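Local coordinates for uncharacterized protein (Bacteroides ovatus, PDB 4FS7) that is of unknown function but, as an extracellular leucine-rich repeat protein of the BspA type, probably binds other proteins, at residues V281-S285 with V286-E290. Numbering follows the deposited sequence.
Sequences VIYGS and VIVPE. With EDO (1,2-ethanediol), chain C.
Tyr283 reaches across the turn between two short strands of a BspA-type leucine-rich repeat and hydrogen-bonds through OH to the backbone O of Ile287 at 2.7 Å. The acceptor lies at the ring edge, near the ring plane, and the hydroxyl sits in the carbonyl plane on a lone pair, with a C=O...OH angle of 138°. CG of Tyr283 stands anti to the backbone N (chi1 -172°), which swings the ring off strand 280-283 and across the inside of the bend toward strand 287-288. There CG2 of Val288 meets ring atom CE1 at 3.6 Å, approaching obliquely, and CD of Pro289 packs 3.3 Å from OH. A phenylalanine in place of Tyr283 would probably leave the Ile287 carbonyl without the tyrosine hydroxyl and the bend more weakly tied.

Further out, each strand belongs to its own parallel sheet along the solenoid: 280-283 runs between 257-260 and 301-304, while 287-288 pairs with 310-311. Ile267 of the preceding coil packs against both Tyr283 and Ser285, and Ser285 OG, in the conformer described here, also bonds to Leu265 O. Beside the turn lies a 1,2-ethanediol, probably from the crystallisation liquor; its O1 donates to Ser285 OG in that same conformer at 2.7 Å and accepts from Ile287 N (3.2 Å, N-H...O 155°).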
loop_
_atom_site.group_PDB
_atom_site.type_symbol
_atom_site.label_atom_id
_atom_site.label_comp_id
_atom_site.label_asym_id
_atom_site.label_seq_id
_atom_site.Cartn_x
_atom_site.Cartn_y
_atom_site.Cartn_z
ATOM N N VAL A 281 -6.911 20.836 -7.776
ATOM C CA VAL A 281 -5.496 20.620 -7.780
ATOM C C VAL A 281 -4.715 21.913 -7.641
ATOM O O VAL A 281 -5.041 22.893 -8.293
ATOM C CB VAL A 281 -5.080 19.972 -9.162
ATOM C CG1 VAL A 281 -3.571 20.086 -9.424
ATOM C CG2 VAL A 281 -5.581 18.537 -9.270
ATOM N N ILE A 282 -3.719 21.896 -6.760
ATOM C CA ILE A 282 -2.664 22.885 -6.746
ATOM C C ILE A 282 -1.364 22.123 -6.959
ATOM O O ILE A 282 -1.066 21.187 -6.213
ATOM C CB ILE A 282 -2.578 23.700 -5.435
ATOM C CG1 ILE A 282 -3.937 24.273 -5.069
ATOM C CG2 ILE A 282 -1.456 24.742 -5.592
ATOM C CD1 ILE A 282 -4.024 24.854 -3.620
ATOM N N TYR A 283 -0.577 22.503 -7.955
ATOM C CA TYR A 283 0.572 21.717 -8.361
ATOM C C TYR A 283 1.730 22.615 -8.770
ATOM O O TYR A 283 1.562 23.475 -9.615
ATOM C CB TYR A 283 0.183 20.788 -9.517
ATOM C CG TYR A 283 1.263 19.789 -9.890
ATOM C CD1 TYR A 283 2.322 20.126 -10.694
ATOM C CD2 TYR A 283 1.206 18.478 -9.406
ATOM C CE1 TYR A 283 3.306 19.208 -11.021
ATOM C CE2 TYR A 283 2.170 17.560 -9.744
ATOM C CZ TYR A 283 3.233 17.929 -10.524
ATOM O OH TYR A 283 4.160 16.987 -10.868
ATOM N N GLY A 284 2.902 22.398 -8.183
ATOM C CA GLY A 284 4.080 23.226 -8.400
ATOM C C GLY A 284 5.338 22.562 -8.821
ATOM O O GLY A 284 6.343 23.228 -9.051
ATOM N N SER A 285 5.371 21.228 -8.919
ATOM C CA SER A 285 6.606 20.590 -9.334
ATOM C C SER A 285 6.889 20.901 -10.800
ATOM O O SER A 285 5.975 21.107 -11.607
ATOM C CB SER A 285 6.600 19.082 -9.104
ATOM O OG SER A 285 7.917 18.569 -9.271
ATOM N N VAL A 286 8.166 20.946 -11.155
ATOM C CA VAL A 286 8.601 21.456 -12.451
ATOM C C VAL A 286 7.981 20.709 -13.657
ATOM O O VAL A 286 7.687 21.286 -14.698
ATOM C CB VAL A 286 10.139 21.555 -12.550
ATOM C CG1 VAL A 286 10.821 20.220 -12.442
ATOM C CG2 VAL A 286 10.545 22.221 -13.821
ATOM N N ILE A 287 7.835 19.401 -13.511
ATOM C CA ILE A 287 7.227 18.543 -14.519
ATOM C C ILE A 287 5.925 17.989 -13.939
ATOM O O ILE A 287 5.917 17.517 -12.789
ATOM C CB ILE A 287 8.166 17.377 -14.884
ATOM C CG1 ILE A 287 9.438 17.858 -15.559
ATOM C CG2 ILE A 287 7.437 16.328 -15.775
ATOM C CD1 ILE A 287 10.603 16.890 -15.449
ATOM N N VAL A 288 4.856 18.004 -14.731
ATOM C CA VAL A 288 3.658 17.205 -14.494
ATOM C C VAL A 288 3.896 15.884 -15.251
ATOM O O VAL A 288 3.878 15.885 -16.469
ATOM C CB VAL A 288 2.348 17.840 -15.024
ATOM C CG1 VAL A 288 1.116 16.905 -14.734
ATOM C CG2 VAL A 288 2.131 19.234 -14.435
ATOM N N PRO A 289 4.235 14.790 -14.554
ATOM C CA PRO A 289 4.616 13.562 -15.291
ATOM C C PRO A 289 3.501 12.975 -16.134
ATOM O O PRO A 289 2.323 13.337 -16.006
ATOM C CB PRO A 289 4.965 12.573 -14.147
ATOM C CG PRO A 289 5.266 13.388 -12.994
ATOM C CD PRO A 289 4.429 14.624 -13.105
ATOM N N GLU A 290 3.869 12.029 -16.977
ATOM C CA GLU A 290 2.884 11.312 -17.759
ATOM C C GLU A 290 1.700 10.848 -16.922
ATOM O O GLU A 290 1.886 10.328 -15.811
ATOM C CB GLU A 290 3.541 10.135 -18.504
ATOM C CG GLU A 290 4.040 9.015 -17.597
ATOM C CD GLU A 290 4.407 7.725 -18.301
ATOM O OE1 GLU A 290 4.903 7.802 -19.434
ATOM O OE2 GLU A 290 4.220 6.624 -17.723
HETATM C C1 EDO C . 8.311 15.994 -11.149
HETATM O O1 EDO C . 8.914 17.326 -11.397
HETATM C C2 EDO C . 9.004 14.812 -11.878
HETATM O O2 EDO C . 10.001 14.191 -11.026
#